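Local coordinates for protein 5-carboxymethyl-2-hydroxymuconate semialdehyde dehydrogenase (Thermus thermophilus, PDB 2D4E) that probably oxidises 5-carboxymethyl-2-hydroxymuconate semialdehyde to the corresponding acid, passing hydride to the NAD that it binds, at residues Gly167-Trp172 against Leu245-Glu250; Thr192-Pro197 against Asn223-Phe228; Leu279-Ala284 against Ala439-Arg444; Arg310-Glu315 against Leu427-Asp432. All coordinates share one frame; numbering follows the deposited sequence.

Interaction 1 (Gly167-Trp172 against Leu245-Glu250); sequences GIITPW and LTLTGE. With NA (sodium ion), chain J; NAD (nicotinamide-adenine-dinucleotide), chain K.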
# COMPACT_ATOMS: atom_id res chain seq x y z
N GLY C 167 -23.08 -10.16 -13.11
CA GLY C 167 -23.55 -10.58 -14.42
C GLY C 167 -22.35 -10.41 -15.33
O GLY C 167 -21.88 -9.28 -15.52
N ILE C 168 -21.86 -11.51 -15.88
CA ILE C 168 -20.69 -11.50 -16.75
C ILE C 168 -21.08 -11.73 -18.21
O ILE C 168 -21.53 -12.82 -18.58
CB ILE C 168 -19.67 -12.58 -16.26
CG1 ILE C 168 -19.30 -12.28 -14.80
CG2 ILE C 168 -18.42 -12.62 -17.14
CD1 ILE C 168 -18.39 -13.31 -14.14
N ILE C 169 -20.92 -10.69 -19.03
CA ILE C 169 -21.27 -10.74 -20.45
C ILE C 169 -19.99 -10.68 -21.29
O ILE C 169 -19.27 -9.67 -21.29
CB ILE C 169 -22.23 -9.58 -20.78
CG1 ILE C 169 -23.42 -9.62 -19.82
CG2 ILE C 169 -22.72 -9.70 -22.19
CD1 ILE C 169 -24.39 -8.46 -19.98
N THR C 170 -19.71 -11.76 -22.02
CA THR C 170 -18.48 -11.88 -22.80
C THR C 170 -18.59 -11.95 -24.33
O THR C 170 -19.65 -12.24 -24.87
CB THR C 170 -17.71 -13.10 -22.30
OG1 THR C 170 -18.61 -14.22 -22.26
CG2 THR C 170 -17.18 -12.85 -20.90
N PRO C 171 -17.47 -11.69 -25.03
CA PRO C 171 -17.38 -11.70 -26.50
C PRO C 171 -17.11 -13.07 -27.11
O PRO C 171 -16.75 -14.02 -26.42
CB PRO C 171 -16.25 -10.71 -26.77
CG PRO C 171 -15.31 -11.02 -25.65
CD PRO C 171 -16.22 -11.16 -24.44
N TRP C 172 -17.27 -13.16 -28.43
CA TRP C 172 -17.10 -14.42 -29.15
C TRP C 172 -15.70 -14.88 -29.53
O TRP C 172 -15.52 -16.04 -29.88
CB TRP C 172 -17.96 -14.42 -30.42
CG TRP C 172 -17.73 -13.23 -31.33
CD1 TRP C 172 -18.56 -12.16 -31.51
CD2 TRP C 172 -16.58 -12.99 -32.16
NE1 TRP C 172 -18.01 -11.27 -32.39
CE2 TRP C 172 -16.79 -11.75 -32.81
CE3 TRP C 172 -15.39 -13.69 -32.41
CZ2 TRP C 172 -15.86 -11.19 -33.70
CZ3 TRP C 172 -14.46 -13.14 -33.30
CH2 TRP C 172 -14.70 -11.90 -33.93
N LEU C 245 -22.02 -5.76 -13.04
CA LEU C 245 -21.98 -6.22 -14.42
C LEU C 245 -20.60 -6.03 -15.04
O LEU C 245 -20.05 -4.94 -14.98
CB LEU C 245 -22.97 -5.43 -15.27
CG LEU C 245 -24.48 -5.49 -15.02
CD1 LEU C 245 -25.15 -4.45 -15.89
CD2 LEU C 245 -25.02 -6.89 -15.32
N THR C 246 -20.05 -7.08 -15.63
CA THR C 246 -18.78 -6.94 -16.32
C THR C 246 -19.14 -7.07 -17.79
O THR C 246 -19.99 -7.87 -18.16
CB THR C 246 -17.74 -8.04 -15.96
OG1 THR C 246 -18.21 -9.30 -16.45
CG2 THR C 246 -17.53 -8.12 -14.46
N LEU C 247 -18.51 -6.26 -18.63
CA LEU C 247 -18.78 -6.34 -20.05
C LEU C 247 -17.49 -6.28 -20.83
O LEU C 247 -16.65 -5.41 -20.62
CB LEU C 247 -19.70 -5.20 -20.50
CG LEU C 247 -19.85 -5.08 -22.03
CD1 LEU C 247 -20.50 -6.33 -22.60
CD2 LEU C 247 -20.68 -3.85 -22.36
N THR C 248 -17.34 -7.24 -21.74
CA THR C 248 -16.18 -7.29 -22.60
C THR C 248 -16.79 -7.37 -24.00
O THR C 248 -17.35 -8.39 -24.39
CB THR C 248 -15.33 -8.53 -22.29
OG1 THR C 248 -14.90 -8.48 -20.92
CG2 THR C 248 -14.10 -8.56 -23.18
N GLY C 249 -16.70 -6.26 -24.73
CA GLY C 249 -17.27 -6.21 -26.06
C GLY C 249 -17.06 -4.86 -26.72
O GLY C 249 -16.15 -4.12 -26.36
N GLU C 250 -17.91 -4.54 -27.69
CA GLU C 250 -17.80 -3.29 -28.44
C GLU C 250 -18.19 -2.08 -27.61
O GLU C 250 -19.02 -2.16 -26.70
CB GLU C 250 -18.66 -3.34 -29.70
CG GLU C 250 -18.37 -4.54 -30.58
CD GLU C 250 -19.06 -4.45 -31.93
OE1 GLU C 250 -19.37 -5.51 -32.51
OE2 GLU C 250 -19.28 -3.32 -32.42
NA NA J . -20.21 -7.55 -32.01
PA NAD K . -20.55 -7.52 -28.63
O1A NAD K . -21.71 -7.40 -29.50
O2A NAD K . -20.39 -6.36 -27.74
O5B NAD K . -20.59 -8.83 -27.66
C5B NAD K . -20.21 -8.85 -26.25
C4B NAD K . -21.38 -9.41 -25.46
O4B NAD K . -22.38 -8.37 -25.51
C3B NAD K . -22.06 -10.65 -26.10
O3B NAD K . -22.13 -11.74 -25.15
C2B NAD K . -23.43 -10.10 -26.52
O2B NAD K . -24.48 -11.09 -26.49
C1B NAD K . -23.63 -8.97 -25.53
N9A NAD K . -24.58 -7.98 -26.00
C8A NAD K . -24.76 -7.46 -27.27
N7A NAD K . -25.76 -6.55 -27.34
C5A NAD K . -26.23 -6.50 -26.03
C6A NAD K . -27.30 -5.73 -25.42
N6A NAD K . -28.06 -4.87 -26.10
N1A NAD K . -27.50 -5.94 -24.06
C2A NAD K . -26.71 -6.84 -23.36
N3A NAD K . -25.72 -7.58 -23.84
C4A NAD K . -25.52 -7.37 -25.18
O3 NAD K . -19.34 -7.74 -29.52
PN NAD K . -18.23 -8.84 -29.80
O1N NAD K . -18.28 -9.08 -31.26
O2N NAD K . -18.48 -10.01 -28.94
O5D NAD K . -17.07 -7.88 -29.44
C5D NAD K . -15.73 -7.96 -29.86
C4D NAD K . -15.29 -6.70 -29.18
O4D NAD K . -14.89 -6.93 -27.81
C3D NAD K . -14.23 -5.87 -29.88
O3D NAD K . -14.59 -4.48 -30.01
C2D NAD K . -13.02 -6.12 -28.98
O2D NAD K . -12.07 -5.04 -29.09
C1D NAD K . -13.68 -6.25 -27.63
N1N NAD K . -12.84 -6.96 -26.64
C2N NAD K . -12.30 -6.10 -25.69
C3N NAD K . -11.49 -6.69 -24.73
C7N NAD K . -10.81 -5.86 -23.64
O7N NAD K . -10.11 -6.44 -22.83
N7N NAD K . -10.99 -4.53 -23.60
C4N NAD K . -11.21 -8.13 -24.73
C5N NAD K . -11.84 -8.88 -25.77
C6N NAD K . -12.65 -8.37 -26.75
O HOH W 1 -17.39 -9.37 -19.19
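In the NAD-binding sheet of this aldehyde dehydrogenase, G167-I169 and L245-L247 run parallel, and their axes diverge by only 5°. T246 N donates to G167 O (2.9 Å), I169 N to T246 O, and T248 N to I169 O. Glycine suits position 167 because a CB there would collide with L245 CD2. I169 CG2 meets L247 CD1 at 4.1 Å, and the same methyl lies against the adenosine ribose of NAD. T246 OG1 points alongside I168, 3.4 Å from its CG2. A water bonds to this hydroxyl and to T248 OG1, and donates to I169 O. As in Rossmann-type folds, the cofactor lies across the carboxyl ends of the strands. T248 CG2, anti to the backbone N (chi1 -59° for OG1), touches C4N of the nicotinamide at 3.3 Å, while R182 and E271 hold OG1. P171 has no N-H to offer T248 O; its CD sits 3.0 Å from that oxygen instead. At G249 any side chain would strike NAD O2A, an oxygen that accepts from E250 N (3.1 Å). E250 OE1 also binds the sodium ion at 2.3 Å, beside three NAD oxygens.

Interaction 2 (Thr192-Pro197 against Asn223-Phe228); sequences TVVLKP and NLVQGF. With NAD (nicotinamide-adenine-dinucleotide), chain K.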
# COMPACT_ATOMS: atom_id res chain seq x y z
N THR C 192 -21.44 -14.30 -6.32
CA THR C 192 -22.04 -15.37 -7.11
C THR C 192 -22.04 -14.88 -8.56
O THR C 192 -21.86 -13.68 -8.81
CB THR C 192 -23.48 -15.71 -6.65
OG1 THR C 192 -24.27 -14.52 -6.63
CG2 THR C 192 -23.45 -16.32 -5.26
N VAL C 193 -22.28 -15.78 -9.50
CA VAL C 193 -22.21 -15.42 -10.91
C VAL C 193 -23.29 -15.91 -11.86
O VAL C 193 -23.87 -16.98 -11.69
CB VAL C 193 -20.85 -15.91 -11.47
CG1 VAL C 193 -20.75 -15.66 -12.96
CG2 VAL C 193 -19.71 -15.23 -10.71
N VAL C 194 -23.56 -15.09 -12.88
CA VAL C 194 -24.49 -15.43 -13.94
C VAL C 194 -23.76 -15.03 -15.23
O VAL C 194 -23.61 -13.85 -15.52
CB VAL C 194 -25.82 -14.66 -13.87
CG1 VAL C 194 -26.66 -15.00 -15.10
CG2 VAL C 194 -26.60 -15.02 -12.61
N LEU C 195 -23.30 -16.03 -15.97
CA LEU C 195 -22.58 -15.79 -17.22
C LEU C 195 -23.49 -15.81 -18.45
O LEU C 195 -24.35 -16.68 -18.58
CB LEU C 195 -21.48 -16.85 -17.38
CG LEU C 195 -20.72 -16.91 -18.71
CD1 LEU C 195 -19.85 -15.67 -18.87
CD2 LEU C 195 -19.86 -18.17 -18.74
N LYS C 196 -23.30 -14.83 -19.34
CA LYS C 196 -24.07 -14.74 -20.58
C LYS C 196 -23.01 -14.58 -21.68
O LYS C 196 -22.59 -13.47 -21.99
CB LYS C 196 -25.00 -13.52 -20.57
CG LYS C 196 -26.29 -13.70 -21.37
CD LYS C 196 -26.05 -14.12 -22.82
CE LYS C 196 -25.43 -12.99 -23.65
NZ LYS C 196 -25.05 -13.42 -25.03
N PRO C 197 -22.57 -15.70 -22.27
CA PRO C 197 -21.56 -15.71 -23.33
C PRO C 197 -22.03 -15.33 -24.72
O PRO C 197 -23.21 -15.45 -25.05
CB PRO C 197 -21.04 -17.14 -23.27
CG PRO C 197 -22.31 -17.91 -23.01
CD PRO C 197 -22.98 -17.08 -21.92
N ASN C 223 -24.06 -19.62 -12.48
CA ASN C 223 -25.17 -19.87 -13.39
C ASN C 223 -24.81 -19.43 -14.80
O ASN C 223 -24.05 -18.49 -15.00
CB ASN C 223 -26.40 -19.10 -12.93
CG ASN C 223 -26.75 -19.40 -11.50
OD1 ASN C 223 -27.54 -20.31 -11.22
ND2 ASN C 223 -26.14 -18.66 -10.58
N LEU C 224 -25.40 -20.12 -15.77
CA LEU C 224 -25.15 -19.84 -17.17
C LEU C 224 -26.44 -19.74 -17.96
O LEU C 224 -27.33 -20.58 -17.83
CB LEU C 224 -24.28 -20.94 -17.77
CG LEU C 224 -24.30 -21.07 -19.29
CD1 LEU C 224 -23.68 -19.83 -19.92
CD2 LEU C 224 -23.56 -22.32 -19.71
N VAL C 225 -26.54 -18.70 -18.78
CA VAL C 225 -27.71 -18.51 -19.63
C VAL C 225 -27.22 -18.21 -21.04
O VAL C 225 -26.59 -17.18 -21.28
CB VAL C 225 -28.60 -17.35 -19.14
CG1 VAL C 225 -29.82 -17.23 -20.05
CG2 VAL C 225 -29.05 -17.59 -17.71
N GLN C 226 -27.50 -19.12 -21.97
CA GLN C 226 -27.10 -18.94 -23.36
C GLN C 226 -28.15 -18.09 -24.05
O GLN C 226 -29.33 -18.11 -23.67
CB GLN C 226 -27.01 -20.30 -24.06
CG GLN C 226 -25.99 -21.24 -23.47
CD GLN C 226 -24.58 -20.95 -23.95
OE1 GLN C 226 -24.32 -19.90 -24.54
NE2 GLN C 226 -23.66 -21.87 -23.68
N GLY C 227 -27.75 -17.33 -25.06
CA GLY C 227 -28.72 -16.51 -25.76
C GLY C 227 -28.17 -15.26 -26.41
O GLY C 227 -27.00 -14.90 -26.21
N PHE C 228 -29.02 -14.59 -27.16
CA PHE C 228 -28.66 -13.37 -27.88
C PHE C 228 -28.48 -12.17 -26.95
O PHE C 228 -29.08 -12.11 -25.88
CB PHE C 228 -29.73 -13.06 -28.93
CG PHE C 228 -29.91 -14.15 -29.95
CD1 PHE C 228 -31.17 -14.41 -30.48
CD2 PHE C 228 -28.82 -14.90 -30.39
CE1 PHE C 228 -31.35 -15.42 -31.44
CE2 PHE C 228 -28.99 -15.91 -31.35
CZ PHE C 228 -30.25 -16.17 -31.88
PA NAD K . -20.55 -7.52 -28.63
O1A NAD K . -21.71 -7.40 -29.50
O2A NAD K . -20.39 -6.36 -27.74
O5B NAD K . -20.59 -8.83 -27.66
C5B NAD K . -20.21 -8.85 -26.25
C4B NAD K . -21.38 -9.41 -25.46
O4B NAD K . -22.38 -8.37 -25.51
C3B NAD K . -22.06 -10.65 -26.10
O3B NAD K . -22.13 -11.74 -25.15
C2B NAD K . -23.43 -10.10 -26.52
O2B NAD K . -24.48 -11.09 -26.49
C1B NAD K . -23.63 -8.97 -25.53
N9A NAD K . -24.58 -7.98 -26.00
C8A NAD K . -24.76 -7.46 -27.27
N7A NAD K . -25.76 -6.55 -27.34
C5A NAD K . -26.23 -6.50 -26.03
C6A NAD K . -27.30 -5.73 -25.42
N6A NAD K . -28.06 -4.87 -26.10
N1A NAD K . -27.50 -5.94 -24.06
C2A NAD K . -26.71 -6.84 -23.36
N3A NAD K . -25.72 -7.58 -23.84
C4A NAD K . -25.52 -7.37 -25.18
O3 NAD K . -19.34 -7.74 -29.52
PN NAD K . -18.23 -8.84 -29.80
O1N NAD K . -18.28 -9.08 -31.26
O2N NAD K . -18.48 -10.01 -28.94
O5D NAD K . -17.07 -7.88 -29.44
C5D NAD K . -15.73 -7.96 -29.86
C4D NAD K . -15.29 -6.70 -29.18
O4D NAD K . -14.89 -6.93 -27.81
C3D NAD K . -14.23 -5.87 -29.88
O3D NAD K . -14.59 -4.48 -30.01
C2D NAD K . -13.02 -6.12 -28.98
O2D NAD K . -12.07 -5.04 -29.09
C1D NAD K . -13.68 -6.25 -27.63
N1N NAD K . -12.84 -6.96 -26.64
C2N NAD K . -12.30 -6.10 -25.69
C3N NAD K . -11.49 -6.69 -24.73
C7N NAD K . -10.81 -5.86 -23.64
O7N NAD K . -10.11 -6.44 -22.83
N7N NAD K . -10.99 -4.53 -23.60
C4N NAD K . -11.21 -8.13 -24.73
C5N NAD K . -11.84 -8.88 -25.77
C6N NAD K . -12.65 -8.37 -26.75
O HOH W 2 -25.10 -17.58 -25.96
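V194 and L195 pair in parallel with N223 and L224, the first and last strands of a beta-alpha-beta unit in the Rossmann-like NAD-binding sheet, with helix 203-214 between them in sequence. L195 N donates to N223 O (2.7 Å), and V225 N to L195 O. V193 O is gripped twice, by N223 N and, from the opposite face of its plane, by ND2 at 3.0 Å; asparagine suits this place because G220 O and A32 N engage its amide as well. K196 bends at chi2 (-54°) and chi3, carrying NZ beyond the strand. There NZ donates to G227 O (2.7 Å), to P197 O from above the carbonyl plane, and to O2B of the adenosine ribose (2.8 Å), with a weak bond to O3B. A methionine in its place would probably leave the ribose hydroxyls and both carbonyls without their ammonium donor. G227 has a positive phi (152°) at which a CB would jam against the preceding carbonyl. Q226 sends NE2 to P202 O and T206, while OE1 lies 3.2 Å from P197 CG. Crossing L224 at about a right angle, P197 brings CD to 3.5 Å from L224 CD1, tighter than usual for two carbons.

Interaction 3 (Leu279-Ala284 against Ala439-Arg444); sequences LVFADA and AYVFTR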
# COMPACT_ATOMS: atom_id res chain seq x y z
N LEU C 279 4.19 2.39 -32.53
CA LEU C 279 5.05 3.45 -33.06
C LEU C 279 6.47 2.91 -33.21
O LEU C 279 7.09 2.49 -32.24
CB LEU C 279 5.10 4.68 -32.14
CG LEU C 279 3.96 5.11 -31.23
CD1 LEU C 279 4.23 6.55 -30.80
CD2 LEU C 279 2.62 5.01 -31.90
N VAL C 280 6.98 2.93 -34.44
CA VAL C 280 8.32 2.44 -34.69
C VAL C 280 9.23 3.58 -35.10
O VAL C 280 9.01 4.23 -36.12
CB VAL C 280 8.33 1.38 -35.80
CG1 VAL C 280 9.74 0.85 -36.01
CG2 VAL C 280 7.38 0.23 -35.43
N PHE C 281 10.26 3.81 -34.28
CA PHE C 281 11.23 4.87 -34.55
C PHE C 281 12.45 4.30 -35.27
O PHE C 281 12.81 3.13 -35.10
CB PHE C 281 11.64 5.55 -33.25
CG PHE C 281 10.58 6.43 -32.67
CD1 PHE C 281 10.53 7.79 -33.00
CD2 PHE C 281 9.61 5.91 -31.82
CE1 PHE C 281 9.53 8.61 -32.49
CE2 PHE C 281 8.60 6.72 -31.30
CZ PHE C 281 8.56 8.08 -31.64
N ALA C 282 13.09 5.15 -36.07
CA ALA C 282 14.26 4.75 -36.83
C ALA C 282 15.42 4.19 -36.00
O ALA C 282 16.24 3.44 -36.52
CB ALA C 282 14.75 5.93 -37.65
N ASP C 283 15.46 4.51 -34.71
CA ASP C 283 16.56 4.06 -33.85
C ASP C 283 16.31 2.76 -33.09
O ASP C 283 17.14 2.33 -32.30
CB ASP C 283 16.90 5.15 -32.84
CG ASP C 283 15.94 5.17 -31.66
OD1 ASP C 283 14.77 4.76 -31.84
OD2 ASP C 283 16.34 5.60 -30.55
N ALA C 284 15.17 2.13 -33.32
CA ALA C 284 14.84 0.91 -32.60
C ALA C 284 15.43 -0.34 -33.24
O ALA C 284 15.99 -0.29 -34.33
CB ALA C 284 13.32 0.76 -32.50
N ALA C 439 -0.89 0.47 -26.41
CA ALA C 439 0.01 1.22 -27.28
C ALA C 439 1.35 0.49 -27.22
O ALA C 439 1.69 -0.08 -26.19
CB ALA C 439 0.16 2.66 -26.80
N TYR C 440 2.08 0.50 -28.33
CA TYR C 440 3.38 -0.17 -28.41
C TYR C 440 4.43 0.80 -28.95
O TYR C 440 4.24 1.42 -30.01
CB TYR C 440 3.28 -1.40 -29.31
CG TYR C 440 2.17 -2.34 -28.92
CD1 TYR C 440 0.84 -2.07 -29.26
CD2 TYR C 440 2.42 -3.48 -28.15
CE1 TYR C 440 -0.20 -2.90 -28.86
CE2 TYR C 440 1.39 -4.33 -27.74
CZ TYR C 440 0.09 -4.03 -28.10
OH TYR C 440 -0.94 -4.85 -27.69
N VAL C 441 5.53 0.94 -28.23
CA VAL C 441 6.58 1.86 -28.64
C VAL C 441 7.90 1.16 -28.88
O VAL C 441 8.41 0.45 -28.01
CB VAL C 441 6.79 2.95 -27.59
CG1 VAL C 441 7.76 4.00 -28.10
CG2 VAL C 441 5.44 3.58 -27.22
N PHE C 442 8.45 1.36 -30.07
CA PHE C 442 9.72 0.76 -30.43
C PHE C 442 10.76 1.84 -30.70
O PHE C 442 10.72 2.53 -31.72
CB PHE C 442 9.54 -0.15 -31.64
CG PHE C 442 8.57 -1.28 -31.41
CD1 PHE C 442 7.20 -1.09 -31.60
CD2 PHE C 442 9.01 -2.52 -30.95
CE1 PHE C 442 6.29 -2.11 -31.33
CE2 PHE C 442 8.11 -3.55 -30.68
CZ PHE C 442 6.75 -3.35 -30.87
N THR C 443 11.68 1.99 -29.75
CA THR C 443 12.76 2.97 -29.83
C THR C 443 13.78 2.54 -28.78
O THR C 443 13.41 1.95 -27.77
CB THR C 443 12.25 4.39 -29.49
OG1 THR C 443 13.28 5.35 -29.74
CG2 THR C 443 11.84 4.48 -28.00
N ARG C 444 15.05 2.82 -29.02
CA ARG C 444 16.09 2.45 -28.07
C ARG C 444 16.39 3.59 -27.10
O ARG C 444 17.01 3.38 -26.07
CB ARG C 444 17.38 2.05 -28.79
CG ARG C 444 17.39 0.67 -29.45
CD ARG C 444 18.83 0.30 -29.79
NE ARG C 444 19.00 -1.02 -30.40
CZ ARG C 444 18.95 -1.27 -31.70
NH1 ARG C 444 18.71 -0.29 -32.56
NH2 ARG C 444 19.15 -2.50 -32.15
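D283 OD1 takes the hydroxyl of T443 on its syn lone pair, the side of its other oxygen, with only 2.6 Å between OD1 and T443 OG1. R444 N adds a weak bond to the same OD1, and R448 makes a long, weak ion pair with it while donating to T443 OG1. The carboxylate arrives here because chi1 of 80° sets CG between the backbone N and carbonyl carbon, turning it across the threonine. An alanine at this position would probably leave T443 OG1 without its carboxylate acceptor and remove the weak, long ion pair to R448. D283 belongs to a type I turn, F281 to A284, closed by A284 N donating to F281 O at 3.1 Å. Before the turn, strands 277-280 and 438-442 lie side by side and parallel in the mixed sheet of the catalytic domain of the aldehyde dehydrogenase fold. L279 N donates to Y440 O (2.7 Å), F442 N to L279 O, and F281 N to F442 O. V280 and F442 share the face under helix 286-298, V280 CG2 touching F442 CD1 at 4.1 Å. On the other face, beneath helix 446-455, the F281 ring lies alongside T443, its CD2 3.8 Å from T443 CB, and F442 O sits at the ring edge. Alanine suits position 284, for the small A284 CB nestles 3.2 Å from F442 O. R444, at the surface, stretches back so that NH1 reaches D283 O (3.1 Å) from above the carbonyl plane, while its backbone bonds to a second subunit.

Interaction 4 (Arg310-Glu315 against Leu427-Asp432); sequences RLLVEE and LRKAND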
# COMPACT_ATOMS: atom_id res chain seq x y z
N ARG C 310 -2.99 0.01 -36.01
CA ARG C 310 -2.42 1.20 -36.61
C ARG C 310 -0.91 1.12 -36.41
O ARG C 310 -0.44 0.94 -35.29
CB ARG C 310 -2.96 2.48 -35.96
CG ARG C 310 -4.34 2.90 -36.43
CD ARG C 310 -4.70 4.25 -35.80
NE ARG C 310 -4.69 4.19 -34.34
CZ ARG C 310 -4.36 5.20 -33.55
NH1 ARG C 310 -3.99 6.37 -34.07
NH2 ARG C 310 -4.39 5.06 -32.23
N LEU C 311 -0.18 1.23 -37.50
CA LEU C 311 1.28 1.17 -37.46
C LEU C 311 1.85 2.54 -37.84
O LEU C 311 1.77 2.95 -38.99
CB LEU C 311 1.79 0.11 -38.44
CG LEU C 311 3.30 0.07 -38.64
CD1 LEU C 311 3.99 -0.18 -37.30
CD2 LEU C 311 3.67 -1.01 -39.65
N LEU C 312 2.41 3.24 -36.86
CA LEU C 312 3.00 4.55 -37.10
C LEU C 312 4.50 4.38 -37.25
O LEU C 312 5.17 3.95 -36.31
CB LEU C 312 2.68 5.49 -35.93
CG LEU C 312 1.23 5.99 -35.91
CD1 LEU C 312 0.83 6.47 -34.51
CD2 LEU C 312 1.10 7.12 -36.92
N VAL C 313 5.02 4.72 -38.42
CA VAL C 313 6.44 4.56 -38.69
C VAL C 313 7.09 5.88 -39.08
O VAL C 313 6.57 6.62 -39.91
CB VAL C 313 6.66 3.54 -39.83
CG1 VAL C 313 8.15 3.28 -40.03
CG2 VAL C 313 5.92 2.24 -39.50
N GLU C 314 8.23 6.17 -38.46
CA GLU C 314 8.96 7.40 -38.74
C GLU C 314 9.25 7.43 -40.25
O GLU C 314 9.68 6.43 -40.83
CB GLU C 314 10.26 7.44 -37.94
CG GLU C 314 10.92 8.81 -37.89
CD GLU C 314 12.06 8.87 -36.89
OE1 GLU C 314 12.32 7.85 -36.20
OE2 GLU C 314 12.70 9.94 -36.78
N GLU C 315 9.00 8.59 -40.86
CA GLU C 315 9.18 8.77 -42.30
C GLU C 315 10.45 8.24 -42.94
O GLU C 315 10.38 7.54 -43.96
CB GLU C 315 9.02 10.25 -42.66
CG GLU C 315 7.62 10.79 -42.43
CD GLU C 315 7.47 12.25 -42.83
OE1 GLU C 315 6.35 12.79 -42.67
OE2 GLU C 315 8.46 12.85 -43.30
N LEU C 427 3.14 11.04 -31.41
CA LEU C 427 2.29 11.06 -30.22
C LEU C 427 0.90 11.62 -30.52
O LEU C 427 -0.11 11.06 -30.07
CB LEU C 427 2.94 11.90 -29.12
CG LEU C 427 2.14 12.09 -27.83
CD1 LEU C 427 1.90 10.73 -27.17
CD2 LEU C 427 2.90 13.02 -26.88
N ARG C 428 0.85 12.72 -31.26
CA ARG C 428 -0.41 13.35 -31.62
C ARG C 428 -1.32 12.37 -32.36
O ARG C 428 -2.50 12.22 -32.01
CB ARG C 428 -0.16 14.58 -32.50
CG ARG C 428 -1.42 15.22 -33.08
CD ARG C 428 -1.10 16.50 -33.86
NE ARG C 428 -0.28 16.25 -35.05
CZ ARG C 428 -0.71 15.65 -36.15
NH1 ARG C 428 -1.97 15.23 -36.25
NH2 ARG C 428 0.11 15.47 -37.18
N LYS C 429 -0.78 11.72 -33.38
CA LYS C 429 -1.55 10.76 -34.17
C LYS C 429 -1.92 9.53 -33.34
O LYS C 429 -3.01 8.98 -33.48
CB LYS C 429 -0.77 10.33 -35.41
CG LYS C 429 -0.60 11.43 -36.45
CD LYS C 429 0.18 10.96 -37.67
CE LYS C 429 0.23 12.07 -38.72
NZ LYS C 429 1.06 11.74 -39.92
N ALA C 430 -1.00 9.09 -32.49
CA ALA C 430 -1.26 7.92 -31.66
C ALA C 430 -2.49 8.17 -30.77
O ALA C 430 -3.37 7.32 -30.68
CB ALA C 430 -0.04 7.59 -30.79
N ASN C 431 -2.54 9.34 -30.15
CA ASN C 431 -3.66 9.69 -29.26
C ASN C 431 -4.91 10.17 -29.96
O ASN C 431 -5.96 10.32 -29.33
CB ASN C 431 -3.24 10.76 -28.25
CG ASN C 431 -2.29 10.23 -27.20
OD1 ASN C 431 -2.20 9.01 -26.99
ND2 ASN C 431 -1.59 11.13 -26.51
N ASP C 432 -4.82 10.42 -31.26
CA ASP C 432 -5.98 10.93 -31.99
C ASP C 432 -7.01 9.90 -32.48
O ASP C 432 -7.20 9.74 -33.68
CB ASP C 432 -5.50 11.79 -33.17
CG ASP C 432 -6.61 12.66 -33.75
OD1 ASP C 432 -7.61 12.92 -33.05
OD2 ASP C 432 -6.48 13.09 -34.92
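R310 and L312, on one face of their strand, carry the close part of this contact against K429 and A430. The guanidinium meets the helix edge-on: NH1 donates to K429 O at 2.8 Å and NH2 to A430 O at 2.9 Å, both oxygens lying almost in its plane. A bend at chi3 (-59°) turns the planar group to these successive carbonyls, near the end of the helix, where the partial negative charge would favour an arginine. N401 OD1 and K275 O take further hydrogens from NH1 and NH2, so the buried charge has several partners. L312 rests its two methyls on neighbouring residues of the helix, CD1 4.0 Å from A430 CB and CD2 equally far from K429 CB. The small alanine lets the backbone come near, A430 N 3.8 Å from L312 CD1. Toward solvent the fit slackens. The K429 chain passes L312 CD2, then its end leads away so that NZ reaches P419 O, and OE1 of the exposed E315 stays 6.1 Å from K429 NZ. The helix runs antiparallel to the strand (176°), their axes 9.9 Å apart, as in beta-alpha-beta crossovers: helix 423-431 connects strands 414-420 and 438-442 of the catalytic-domain sheet.

In the fold
Two sheets hold the four contacts. Interactions 1 and 2, centres 10 Å apart, share the five-stranded parallel sheet, where neighbouring strands 166-169 and 193-196 join them through I168, and both touch NAD. Along the chain interaction 2 is nested within the loop closed by interaction 1. Interactions 3 and 4 come later and are 11 Å apart; they meet where strands 277-280 and 310-314 pair in the mixed sheet, with interaction 4 nested inside interaction 3. Between the pairs the centres lie about 30 to 42 Å apart, without touching. The first pair thus shapes the cofactor site, while the second builds the separate catalytic-domain sheet, where R444, just past the end of strand 438-442, meets another subunit.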